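Carbonic anhydrase (Neosartorya fumigata, PDB 7COI) probably catalyses the reversible hydration of carbon dioxide to hydrogencarbonate and a proton, as a zinc enzyme of the beta class that binds one zinc ion per subunit. Local coordinates at residues 158-163 with 238-244; 171-177 with 254-259; 181-187 with 200-204; 225-229 with 265-269. All coordinates share one frame; numbering follows the deposited sequence.

Contact 1 of 4, residues 158-163 with 238-244; sequences IEFAVR and KSVVLEA
Arg163 reaches from helix 152-164 over Val240 to Glu243 on helix 239-248, and its atoms meet the neighbouring helix one after another. Arg163 CB already lies 4.0 Å from Val240 CG2. With CG anti to the backbone N the chain first runs straight, then bends at chi3, -57°, which turns the head back along the helix so that Arg163 NE meets Glu159 OE2 at 2.9 Å, in the guanidinium plane. NE also passes Val240 CG2, and Arg163 NH2 lies 3.8 Å from Val240 CG2. At the tip Arg163 NH2 donates to Glu243 OE1 over 3.1 Å; the bond is bent, uses the syn side of the carboxylate, and joins two flat groups whose planes stand 53° apart. One guanidinium is thus shared by a carboxylate of its own helix and one across the gap. Ser239 OG donates to the other oxygen, Glu243 OE2, and so fixes that carboxylate as well.

The segments 158-163 and 239-244 run nearly parallel, at 17°, on one side of the beta sheet of the beta-class carbonic anhydrase fold, where Ile158 also touches Leu115 and Ile117 of strand 114-119. Between them Val240 is a knob in a hole made by Ile158, Glu159, Val162 and Arg163. Next to the salt-bridge network Val162 CG1 packs against Ala244 CB at 3.6 Å. At the other end Ile158 divides its branches: CG2 touches Val241 CG2 at 3.7 Å, while CD1 meets Lys238 CE, the lysine chain crossing it at about a right angle.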
loop_
_atom_site.group_PDB
_atom_site.type_symbol
_atom_site.label_atom_id
_atom_site.label_comp_id
_atom_site.label_asym_id
_atom_site.label_seq_id
_atom_site.Cartn_x
_atom_site.Cartn_y
_atom_site.Cartn_z
ATOM N N ILE A 158 12.040 8.095 -3.103
ATOM C CA ILE A 158 12.464 9.380 -2.470
ATOM C C ILE A 158 13.585 9.075 -1.469
ATOM O O ILE A 158 14.595 9.799 -1.493
ATOM C CB ILE A 158 11.259 10.080 -1.836
ATOM C CG1 ILE A 158 10.324 10.567 -2.943
ATOM C CG2 ILE A 158 11.716 11.170 -0.869
ATOM C CD1 ILE A 158 8.936 10.902 -2.531
ATOM N N GLU A 159 13.452 8.016 -0.681
ATOM C CA GLU A 159 14.484 7.611 0.301
ATOM C C GLU A 159 15.796 7.339 -0.440
ATOM O O GLU A 159 16.865 7.864 -0.004
ATOM C CB GLU A 159 14.003 6.411 1.096
ATOM C CG GLU A 159 15.030 5.831 2.054
ATOM C CD GLU A 159 15.399 6.684 3.269
ATOM O OE1 GLU A 159 14.640 7.581 3.636
ATOM O OE2 GLU A 159 16.439 6.414 3.836
ATOM N N PHE A 160 15.743 6.555 -1.521
ATOM C CA PHE A 160 16.966 6.155 -2.256
ATOM C C PHE A 160 17.612 7.399 -2.887
ATOM O O PHE A 160 18.827 7.608 -2.707
ATOM C CB PHE A 160 16.657 5.088 -3.289
ATOM C CG PHE A 160 17.890 4.395 -3.796
ATOM C CD1 PHE A 160 18.651 4.946 -4.808
ATOM C CD2 PHE A 160 18.243 3.157 -3.293
ATOM C CE1 PHE A 160 19.791 4.309 -5.265
ATOM C CE2 PHE A 160 19.388 2.510 -3.754
ATOM C CZ PHE A 160 20.146 3.083 -4.745
ATOM N N ALA A 161 16.826 8.234 -3.568
ATOM C CA ALA A 161 17.356 9.410 -4.281
ATOM C C ALA A 161 17.974 10.388 -3.259
ATOM O O ALA A 161 19.058 10.945 -3.524
ATOM C CB ALA A 161 16.286 10.079 -5.072
ATOM N N VAL A 162 17.252 10.674 -2.188
ATOM C CA VAL A 162 17.620 11.781 -1.268
ATOM C C VAL A 162 18.740 11.320 -0.334
ATOM O O VAL A 162 19.749 12.051 -0.210
ATOM C CB VAL A 162 16.410 12.343 -0.518
ATOM C CG1 VAL A 162 16.848 13.401 0.480
ATOM C CG2 VAL A 162 15.414 12.940 -1.477
ATOM N N ARG A 163 18.626 10.148 0.282
ATOM C CA ARG A 163 19.610 9.723 1.300
ATOM C C ARG A 163 20.820 9.090 0.619
ATOM O O ARG A 163 21.958 9.395 1.035
ATOM C CB ARG A 163 19.008 8.765 2.324
ATOM C CG ARG A 163 19.991 8.303 3.401
ATOM C CD ARG A 163 19.340 7.504 4.515
ATOM N NE ARG A 163 18.258 8.237 5.167
ATOM C CZ ARG A 163 18.443 9.222 6.077
ATOM N NH1 ARG A 163 19.666 9.615 6.410
ATOM N NH2 ARG A 163 17.416 9.841 6.633
ATOM N N LYS A 238 8.200 14.614 4.905
ATOM C CA LYS A 238 9.053 13.422 5.006
ATOM C C LYS A 238 10.343 13.890 5.652
ATOM O O LYS A 238 10.975 14.820 5.102
ATOM C CB LYS A 238 9.328 12.825 3.635
ATOM C CG LYS A 238 8.086 12.312 2.924
ATOM C CD LYS A 238 8.408 11.637 1.599
ATOM C CE LYS A 238 7.143 11.357 0.800
ATOM N NZ LYS A 238 6.235 10.452 1.540
ATOM N N SER A 239 10.733 13.251 6.738
ATOM C CA SER A 239 11.953 13.655 7.480
ATOM C C SER A 239 13.169 13.626 6.545
ATOM O O SER A 239 14.017 14.562 6.628
ATOM C CB SER A 239 12.173 12.807 8.692
ATOM O OG SER A 239 13.169 13.419 9.505
ATOM N N VAL A 240 13.256 12.634 5.645
ATOM C CA VAL A 240 14.475 12.485 4.797
ATOM C C VAL A 240 14.634 13.734 3.923
ATOM O O VAL A 240 15.814 14.203 3.724
ATOM C CB VAL A 240 14.494 11.174 3.987
ATOM C CG1 VAL A 240 13.388 11.110 2.940
ATOM C CG2 VAL A 240 15.836 10.952 3.325
ATOM N N VAL A 241 13.535 14.268 3.410
ATOM C CA VAL A 241 13.559 15.484 2.566
ATOM C C VAL A 241 13.884 16.708 3.435
ATOM O O VAL A 241 14.757 17.512 3.024
ATOM C CB VAL A 241 12.232 15.653 1.812
ATOM C CG1 VAL A 241 12.168 16.962 1.047
ATOM C CG2 VAL A 241 12.008 14.462 0.881
ATOM N N LEU A 242 13.183 16.890 4.548
ATOM C CA LEU A 242 13.423 18.080 5.426
ATOM C C LEU A 242 14.890 18.106 5.873
ATOM O O LEU A 242 15.488 19.210 5.854
ATOM C CB LEU A 242 12.480 18.043 6.628
ATOM C CG LEU A 242 11.014 18.255 6.286
ATOM C CD1 LEU A 242 10.123 17.826 7.432
ATOM C CD2 LEU A 242 10.748 19.689 5.889
ATOM N N GLU A 243 15.451 16.961 6.247
ATOM C CA GLU A 243 16.871 16.834 6.660
ATOM C C GLU A 243 17.786 17.348 5.528
ATOM O O GLU A 243 18.724 18.140 5.788
ATOM C CB GLU A 243 17.220 15.386 7.010
ATOM C CG GLU A 243 16.586 14.824 8.273
ATOM C CD GLU A 243 16.632 13.295 8.315
ATOM O OE1 GLU A 243 17.553 12.710 7.668
ATOM O OE2 GLU A 243 15.723 12.671 8.928
ATOM N N ALA A 244 17.545 16.928 4.281
ATOM C CA ALA A 244 18.378 17.292 3.108
ATOM C C ALA A 244 18.214 18.776 2.787
ATOM O O ALA A 244 19.195 19.410 2.322
ATOM C CB ALA A 244 18.019 16.437 1.908
#

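Contact 2 of 4, residues 171-177 with 254-259; sequences VICGHTK and GLIYDV. With ZN (zinc ion), chain F.
Val171 opens the contact, its CG1 pressed tightly on Leu255 CD1 at 3.5 Å. From here strands 169-175 and 251-257 run side by side as parallel neighbours in the central sheet of the beta-class fold, and the zinc site lies at their C-terminal ends. Ile172 O takes the N-H of Leu255, the donor lying in the carbonyl plane. Cys173 puts SG, anti to its backbone N (chi1 -175°), on the face shared by Leu255 and Tyr257, 3.8 Å from Tyr257 CB. Gly174 bonds through both backbone groups, its N to Leu255 O and its O to Tyr257 N; on the opposite face Ile256 CD1 lies over its backbone.

His175 follows, with CB at the edge of the Tyr257 ring. Its imidazole leads away from the strand pair to bind zinc through NE2 at 2.1 Å; Cys119 and Cys178 are further ligands. The second ring nitrogen, His175 ND1, makes a weak bond to Thr176 O and lies 3.6 Å from Val259 CG1, so both neighbours bear on the turn of the ligand. Thr176 N donates to Tyr257 O over 3.0 Å and carries the ladder past the strand end. Thr176 OG1 accepts from Val259 N at 3.2 Å, and a water 2.7 Å from this OG1 donates to Asp258 OD1, which also bonds Gly260 N. Lys177 CG rests on Val259 CG2 at 3.8 Å.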
loop_
_atom_site.group_PDB
_atom_site.type_symbol
_atom_site.label_atom_id
_atom_site.label_comp_id
_atom_site.label_asym_id
_atom_site.label_seq_id
_atom_site.Cartn_x
_atom_site.Cartn_y
_atom_site.Cartn_z
ATOM N N VAL A 171 12.074 17.231 -8.538
ATOM C CA VAL A 171 11.133 17.882 -9.446
ATOM C C VAL A 171 9.864 17.038 -9.474
ATOM O O VAL A 171 9.970 15.836 -9.740
ATOM C CB VAL A 171 11.751 17.998 -10.851
ATOM C CG1 VAL A 171 10.769 18.588 -11.835
ATOM C CG2 VAL A 171 13.070 18.751 -10.832
ATOM N N ILE A 172 8.724 17.641 -9.217
ATOM C CA ILE A 172 7.410 17.032 -9.503
ATOM C C ILE A 172 6.910 17.726 -10.745
ATOM O O ILE A 172 6.742 18.964 -10.729
ATOM C CB ILE A 172 6.423 17.106 -8.324
ATOM C CG1 ILE A 172 6.979 16.409 -7.090
ATOM C CG2 ILE A 172 5.082 16.518 -8.743
ATOM C CD1 ILE A 172 6.071 16.521 -5.870
ATOM N N CYS A 173 6.656 16.946 -11.786
ATOM C CA CYS A 173 6.202 17.453 -13.087
ATOM C C CYS A 173 4.831 16.874 -13.377
ATOM O O CYS A 173 4.724 15.665 -13.585
ATOM C CB CYS A 173 7.223 17.125 -14.170
ATOM S SG CYS A 173 6.763 17.847 -15.762
ATOM N N GLY A 174 3.822 17.746 -13.383
ATOM C CA GLY A 174 2.497 17.449 -13.952
ATOM C C GLY A 174 2.455 17.822 -15.418
ATOM O O GLY A 174 3.470 18.303 -15.960
ATOM N N HIS A 175 1.341 17.578 -16.101
ATOM C CA HIS A 175 1.327 17.875 -17.554
ATOM C C HIS A 175 -0.100 18.207 -17.966
ATOM O O HIS A 175 -1.068 17.872 -17.250
ATOM C CB HIS A 175 2.011 16.781 -18.392
ATOM C CG HIS A 175 1.195 15.546 -18.362
ATOM N ND1 HIS A 175 0.386 15.188 -19.436
ATOM C CD2 HIS A 175 0.993 14.640 -17.381
ATOM C CE1 HIS A 175 -0.275 14.101 -19.146
ATOM N NE2 HIS A 175 0.113 13.755 -17.919
ATOM N N THR A 176 -0.207 18.916 -19.078
ATOM C CA THR A 176 -1.499 19.235 -19.713
ATOM C C THR A 176 -2.052 17.945 -20.318
ATOM O O THR A 176 -1.247 17.052 -20.733
ATOM C CB THR A 176 -1.329 20.384 -20.722
ATOM O OG1 THR A 176 -0.512 19.927 -21.801
ATOM C CG2 THR A 176 -0.720 21.607 -20.086
ATOM N N LYS A 177 -3.374 17.856 -20.425
ATOM C CA LYS A 177 -4.077 16.690 -21.034
ATOM C C LYS A 177 -3.788 15.409 -20.226
ATOM O O LYS A 177 -3.635 14.356 -20.842
ATOM C CB LYS A 177 -3.647 16.522 -22.487
ATOM C CG LYS A 177 -3.715 17.803 -23.319
ATOM C CD LYS A 177 -5.122 18.246 -23.561
ATOM C CE LYS A 177 -5.824 17.388 -24.601
ATOM N NZ LYS A 177 -7.223 17.031 -24.237
ATOM N N GLY A 254 8.145 22.481 -8.698
ATOM C CA GLY A 254 6.923 22.072 -9.395
ATOM C C GLY A 254 6.959 22.565 -10.812
ATOM O O GLY A 254 7.235 23.783 -11.019
ATOM N N LEU A 255 6.694 21.663 -11.770
ATOM C CA LEU A 255 6.648 21.997 -13.206
ATOM C C LEU A 255 5.324 21.531 -13.768
ATOM O O LEU A 255 4.744 20.550 -13.236
ATOM C CB LEU A 255 7.774 21.324 -13.990
ATOM C CG LEU A 255 9.195 21.623 -13.545
ATOM C CD1 LEU A 255 10.189 20.869 -14.410
ATOM C CD2 LEU A 255 9.493 23.119 -13.626
ATOM N N ILE A 256 4.909 22.179 -14.858
ATOM C CA ILE A 256 3.886 21.652 -15.794
ATOM C C ILE A 256 4.522 21.516 -17.173
ATOM O O ILE A 256 5.146 22.486 -17.677
ATOM C CB ILE A 256 2.619 22.515 -15.831
ATOM C CG1 ILE A 256 1.889 22.525 -14.480
ATOM C CG2 ILE A 256 1.734 22.086 -16.974
ATOM C CD1 ILE A 256 1.261 21.205 -14.025
ATOM N N TYR A 257 4.358 20.336 -17.772
ATOM C CA TYR A 257 4.814 20.002 -19.135
ATOM C C TYR A 257 3.639 20.194 -20.069
ATOM O O TYR A 257 2.603 19.581 -19.854
ATOM C CB TYR A 257 5.335 18.570 -19.216
ATOM C CG TYR A 257 5.799 18.185 -20.591
ATOM C CD1 TYR A 257 6.860 18.864 -21.181
ATOM C CD2 TYR A 257 5.123 17.229 -21.357
ATOM C CE1 TYR A 257 7.289 18.532 -22.451
ATOM C CE2 TYR A 257 5.552 16.895 -22.631
ATOM C CZ TYR A 257 6.644 17.548 -23.180
ATOM O OH TYR A 257 7.076 17.258 -24.447
ATOM N N ASP A 258 3.814 21.015 -21.111
ATOM C CA ASP A 258 2.766 21.237 -22.138
ATOM C C ASP A 258 3.013 20.204 -23.237
ATOM O O ASP A 258 4.029 20.334 -23.986
ATOM C CB ASP A 258 2.822 22.692 -22.638
ATOM C CG ASP A 258 1.724 23.063 -23.605
ATOM O OD1 ASP A 258 1.261 22.181 -24.337
ATOM O OD2 ASP A 258 1.328 24.235 -23.592
ATOM N N VAL A 259 2.150 19.197 -23.344
ATOM C CA VAL A 259 2.375 18.076 -24.303
ATOM C C VAL A 259 2.274 18.592 -25.742
ATOM O O VAL A 259 2.758 17.888 -26.638
ATOM C CB VAL A 259 1.411 16.906 -24.052
ATOM C CG1 VAL A 259 1.622 16.329 -22.663
ATOM C CG2 VAL A 259 -0.032 17.318 -24.261
HETATM ZN ZN ZN F . -0.842 12.183 -16.826
HETATM O O HOH W 1 -1.222 21.294 -23.982
#

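Contact 3 of 4, residues 181-187 with 200-204; sequences VAAALGN and LRQLR
Two guanidinium groups, of Arg201 and Arg204, meet the carbonyls at the end of helix 179-185. One face of Arg201 has Ala184 O 3.3 Å above its plane, toward the rim, and Gly186 O sits at its edge. Arg204 has Leu185 O over one face, with Ala184 O and Gly186 O near its edge. Gly186 O is gripped end-on by Arg201, at 3.0 Å from NH1 and 3.1 Å from NH2; the NH2 donor stands above the carbonyl plane. Arg204 NH1 adds a weak bond to this oxygen and a sounder one to Ala184 O at 2.9 Å. The Arg204 chain reaches them fully extended, CG anti to the backbone N (chi1 179°). The two cations therefore gather the C-terminal carbonyls, whose negative helix-dipole end probably favours them.

Beside the carbonyls, Ala184 CB presses closely on Leu200 CB at 3.4 Å, and Val181 CG2 touches Leu200 CD2. The segments 181-185 and 200-204 cross at -55°. Helix 216-236 packs against both, through Leu223 on Val181 and Leu185 and Asn227 on Leu200, while Arg201 NH1 also bonds Ser282 O of the third subunit.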
loop_
_atom_site.group_PDB
_atom_site.type_symbol
_atom_site.label_atom_id
_atom_site.label_comp_id
_atom_site.label_asym_id
_atom_site.label_seq_id
_atom_site.Cartn_x
_atom_site.Cartn_y
_atom_site.Cartn_z
ATOM N N VAL A 181 -5.739 13.131 -14.070
ATOM C CA VAL A 181 -6.401 14.367 -13.571
ATOM C C VAL A 181 -7.827 14.410 -14.150
ATOM O O VAL A 181 -8.787 14.667 -13.387
ATOM C CB VAL A 181 -5.561 15.595 -13.934
ATOM C CG1 VAL A 181 -6.327 16.878 -13.641
ATOM C CG2 VAL A 181 -4.223 15.560 -13.194
ATOM N N ALA A 182 -7.991 14.167 -15.447
ATOM C CA ALA A 182 -9.338 14.194 -16.086
ATOM C C ALA A 182 -10.265 13.146 -15.436
ATOM O O ALA A 182 -11.453 13.438 -15.165
ATOM C CB ALA A 182 -9.224 14.008 -17.573
ATOM N N ALA A 183 -9.766 11.939 -15.167
ATOM C CA ALA A 183 -10.558 10.869 -14.519
ATOM C C ALA A 183 -11.100 11.380 -13.177
ATOM O O ALA A 183 -12.289 11.122 -12.850
ATOM C CB ALA A 183 -9.712 9.638 -14.351
ATOM N N ALA A 184 -10.272 12.089 -12.392
ATOM C CA ALA A 184 -10.667 12.588 -11.064
ATOM C C ALA A 184 -11.793 13.632 -11.180
ATOM O O ALA A 184 -12.539 13.804 -10.215
ATOM C CB ALA A 184 -9.478 13.138 -10.319
ATOM N N LEU A 185 -11.876 14.353 -12.301
ATOM C CA LEU A 185 -12.932 15.386 -12.520
ATOM C C LEU A 185 -14.219 14.743 -13.073
ATOM O O LEU A 185 -15.252 15.462 -13.156
ATOM C CB LEU A 185 -12.383 16.441 -13.488
ATOM C CG LEU A 185 -11.364 17.399 -12.876
ATOM C CD1 LEU A 185 -10.544 18.095 -13.969
ATOM C CD2 LEU A 185 -12.052 18.413 -11.968
ATOM N N GLY A 186 -14.169 13.481 -13.478
ATOM C CA GLY A 186 -15.347 12.671 -13.892
ATOM C C GLY A 186 -15.953 11.910 -12.717
ATOM O O GLY A 186 -15.428 12.000 -11.606
ATOM N N ASN A 187 -17.033 11.186 -12.925
ATOM C CA ASN A 187 -17.688 10.421 -11.837
ATOM C C ASN A 187 -18.025 9.033 -12.367
ATOM O O ASN A 187 -19.020 8.445 -11.934
ATOM C CB ASN A 187 -18.847 11.203 -11.214
ATOM C CG ASN A 187 -18.376 12.428 -10.467
ATOM O OD1 ASN A 187 -18.202 12.407 -9.238
ATOM N ND2 ASN A 187 -18.118 13.490 -11.205
ATOM N N LEU A 200 -6.567 13.424 -5.805
ATOM C CA LEU A 200 -7.054 14.363 -6.830
ATOM C C LEU A 200 -8.512 14.718 -6.528
ATOM O O LEU A 200 -8.840 15.902 -6.643
ATOM C CB LEU A 200 -6.875 13.743 -8.203
ATOM C CG LEU A 200 -5.440 13.704 -8.713
ATOM C CD1 LEU A 200 -5.330 12.783 -9.906
ATOM C CD2 LEU A 200 -4.996 15.098 -9.107
ATOM N N ARG A 201 -9.345 13.754 -6.127
ATOM C CA ARG A 201 -10.759 14.057 -5.749
ATOM C C ARG A 201 -10.805 14.874 -4.459
ATOM O O ARG A 201 -11.715 15.709 -4.327
ATOM C CB ARG A 201 -11.601 12.797 -5.677
ATOM C CG ARG A 201 -11.807 12.115 -7.005
ATOM C CD ARG A 201 -12.713 10.931 -6.836
ATOM N NE ARG A 201 -12.794 10.272 -8.113
ATOM C CZ ARG A 201 -13.653 10.592 -9.056
ATOM N NH1 ARG A 201 -14.567 11.524 -8.814
ATOM N NH2 ARG A 201 -13.621 9.947 -10.208
ATOM N N GLN A 202 -9.832 14.717 -3.555
ATOM C CA GLN A 202 -9.794 15.542 -2.329
ATOM C C GLN A 202 -9.547 17.012 -2.737
ATOM O O GLN A 202 -10.208 17.930 -2.167
ATOM C CB GLN A 202 -8.714 15.043 -1.376
ATOM C CG GLN A 202 -9.023 13.648 -0.820
ATOM C CD GLN A 202 -7.897 13.158 0.051
ATOM O OE1 GLN A 202 -6.723 13.307 -0.278
ATOM N NE2 GLN A 202 -8.254 12.597 1.187
ATOM N N LEU A 203 -8.617 17.230 -3.674
ATOM C CA LEU A 203 -8.325 18.582 -4.205
ATOM C C LEU A 203 -9.553 19.111 -4.945
ATOM O O LEU A 203 -9.874 20.311 -4.763
ATOM C CB LEU A 203 -7.094 18.535 -5.117
ATOM C CG LEU A 203 -5.774 18.347 -4.401
ATOM C CD1 LEU A 203 -4.676 18.024 -5.405
ATOM C CD2 LEU A 203 -5.431 19.592 -3.580
ATOM N N ARG A 204 -10.226 18.254 -5.709
ATOM C CA ARG A 204 -11.463 18.661 -6.420
ATOM C C ARG A 204 -12.514 19.167 -5.407
ATOM O O ARG A 204 -13.115 20.262 -5.633
ATOM C CB ARG A 204 -11.982 17.490 -7.235
ATOM C CG ARG A 204 -13.269 17.800 -7.975
ATOM C CD ARG A 204 -13.723 16.578 -8.737
ATOM N NE ARG A 204 -15.012 16.803 -9.358
ATOM C CZ ARG A 204 -15.758 15.875 -9.911
ATOM N NH1 ARG A 204 -15.343 14.612 -9.960
ATOM N NH2 ARG A 204 -16.932 16.226 -10.408
#

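Contact 4 of 4, residues 225-229 with 265-269; sequences ELNVK and RQLDA
Glu225 OE2 is held by two nitrogens of Arg265, NH2 at 2.7 Å and NH1 at 3.0 Å. The guanidinium comes end-on, with the oxygen in its plane, whereas the carboxylate plane is turned 81° against it. Both donors converge on a single oxygen, and both use its anti side; the NH2 bond is the straighter, at 153°. Arg265 CG lies between the backbone N and the carbonyl carbon (chi1 60°), and from there the chain is extended to NE, carrying the head from strand 264-266 across to helix 216-236. The other oxygen, Glu225 OE1, has a long, weak ion pair with Arg222.

Next to this bridge Leu267 points at the helix and packs against Glu225 and Val228. Its two methyls part: CD1 lies 3.7 Å from Val228 CG1, and CD2 is 4.1 Å from Glu225 CG, the aliphatic foot of the salt-bridged side chain. Farther along, the extended Lys229 chain runs past the backbone of Ala269, CE being 4.0 Å from Ala269 N, although Ala269 is poorly ordered.

The contact lays helix 216-236 against the sheet margin within this chain, where strand 264-266 runs antiparallel to strand 251-257; Ile256 of that strand touches both Val228 and Leu267. Arg265 is exposed and Val228 buried, so the pairing grades from charged to apolar across a short distance. The end-on grip of two nitrogens on one oxygen at the outer side should probably favour the ionised form of Glu225, and these two bonds restrict how the guanidinium can turn.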
loop_
_atom_site.group_PDB
_atom_site.type_symbol
_atom_site.label_atom_id
_atom_site.label_comp_id
_atom_site.label_asym_id
_atom_site.label_seq_id
_atom_site.Cartn_x
_atom_site.Cartn_y
_atom_site.Cartn_z
ATOM N N GLU A 225 -2.093 21.515 -11.727
ATOM C CA GLU A 225 -1.230 22.449 -10.948
ATOM C C GLU A 225 -1.443 22.239 -9.450
ATOM O O GLU A 225 -0.448 22.228 -8.723
ATOM C CB GLU A 225 -1.545 23.912 -11.277
ATOM C CG GLU A 225 -1.268 24.245 -12.721
ATOM C CD GLU A 225 -1.697 25.634 -13.157
ATOM O OE1 GLU A 225 -2.587 26.204 -12.504
ATOM O OE2 GLU A 225 -1.169 26.113 -14.173
ATOM N N LEU A 226 -2.699 22.159 -9.005
ATOM C CA LEU A 226 -3.020 21.963 -7.571
ATOM C C LEU A 226 -2.413 20.631 -7.109
ATOM O O LEU A 226 -1.874 20.577 -6.002
ATOM C CB LEU A 226 -4.534 21.997 -7.368
ATOM C CG LEU A 226 -5.188 23.377 -7.508
ATOM C CD1 LEU A 226 -6.672 23.174 -7.538
ATOM C CD2 LEU A 226 -4.751 24.308 -6.386
ATOM N N ASN A 227 -2.412 19.627 -7.981
ATOM C CA ASN A 227 -1.840 18.283 -7.672
ATOM C C ASN A 227 -0.328 18.381 -7.511
ATOM O O ASN A 227 0.240 17.745 -6.574
ATOM C CB ASN A 227 -2.270 17.280 -8.734
ATOM C CG ASN A 227 -1.766 15.892 -8.430
ATOM O OD1 ASN A 227 -1.925 15.431 -7.301
ATOM N ND2 ASN A 227 -1.124 15.267 -9.420
ATOM N N VAL A 228 0.359 19.133 -8.385
ATOM C CA VAL A 228 1.830 19.306 -8.267
ATOM C C VAL A 228 2.098 20.014 -6.939
ATOM O O VAL A 228 2.988 19.601 -6.212
ATOM C CB VAL A 228 2.418 20.078 -9.468
ATOM C CG1 VAL A 228 3.855 20.486 -9.201
ATOM C CG2 VAL A 228 2.307 19.264 -10.768
ATOM N N LYS A 229 1.346 21.053 -6.620
ATOM C CA LYS A 229 1.631 21.833 -5.378
ATOM C C LYS A 229 1.395 20.964 -4.139
ATOM O O LYS A 229 2.182 21.021 -3.202
ATOM C CB LYS A 229 0.784 23.102 -5.393
ATOM C CG LYS A 229 1.281 24.157 -6.363
ATOM C CD LYS A 229 0.249 25.250 -6.608
ATOM C CE LYS A 229 0.695 26.284 -7.621
ATOM N NZ LYS A 229 -0.413 27.184 -8.017
ATOM N N ARG A 265 6.993 24.622 -17.851
ATOM C CA ARG A 265 6.846 25.907 -17.100
ATOM C C ARG A 265 6.927 25.649 -15.600
ATOM O O ARG A 265 6.434 24.587 -15.101
ATOM C CB ARG A 265 5.593 26.673 -17.499
ATOM C CG ARG A 265 4.302 25.934 -17.272
ATOM C CD ARG A 265 3.145 26.763 -17.794
ATOM N NE ARG A 265 1.856 26.089 -17.674
ATOM C CZ ARG A 265 1.078 26.096 -16.584
ATOM N NH1 ARG A 265 1.474 26.714 -15.481
ATOM N NH2 ARG A 265 -0.085 25.468 -16.601
ATOM N N GLN A 266 7.598 26.564 -14.882
ATOM C CA GLN A 266 7.698 26.516 -13.399
ATOM C C GLN A 266 6.382 26.997 -12.782
ATOM O O GLN A 266 5.797 27.976 -13.276
ATOM C CB GLN A 266 8.866 27.345 -12.869
ATOM C CG GLN A 266 10.203 26.785 -13.265
ATOM C CD GLN A 266 11.320 27.466 -12.535
ATOM O OE1 GLN A 266 11.595 27.205 -11.364
ATOM N NE2 GLN A 266 11.964 28.352 -13.261
ATOM N N LEU A 267 5.940 26.324 -11.726
ATOM C CA LEU A 267 4.845 26.809 -10.853
ATOM C C LEU A 267 5.448 27.623 -9.714
ATOM O O LEU A 267 6.539 27.202 -9.191
ATOM C CB LEU A 267 4.072 25.610 -10.311
ATOM C CG LEU A 267 3.438 24.746 -11.393
ATOM C CD1 LEU A 267 2.669 23.609 -10.772
ATOM C CD2 LEU A 267 2.561 25.588 -12.300
ATOM N N ASP A 268 4.766 28.720 -9.352
ATOM C CA ASP A 268 5.121 29.605 -8.206
ATOM C C ASP A 268 5.240 28.787 -6.924
ATOM O O ASP A 268 6.264 28.914 -6.222
ATOM C CB ASP A 268 4.079 30.706 -8.011
ATOM C CG ASP A 268 4.011 31.674 -9.178
ATOM O OD1 ASP A 268 5.089 32.033 -9.704
ATOM O OD2 ASP A 268 2.881 32.052 -9.555
ATOM N N ALA A 269 4.225 27.982 -6.626
ATOM C CA ALA A 269 4.291 26.954 -5.562
ATOM C C ALA A 269 4.883 27.580 -4.281
ATOM O O ALA A 269 5.723 26.929 -3.611
ATOM C CB ALA A 269 5.103 25.778 -6.075
#

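From the N terminus, helix 152-164 enters contact 1 and strand 169-175 enters contact 2 before either is closed. Contact 3 opens and closes next, joining helices 179-185 and 193-206 within the long excursions that contacts 1 and 2 span. Helix 216-236 then begins contact 4. Helix 239-248 completes contact 1, strand 251-257 completes contact 2, and 265-269 completes contact 4, so contacts 1, 2 and 4 cross one another. Contacts 2 and 4 meet in the sheet, where Ile256 O and Gly254 O probably accept hydrogen bonds from Arg265 N and Leu267 N, respectively. Asn227 packs on Leu200 and Leu203, linking contact 4 to contact 3; contact 1 touches none of the others.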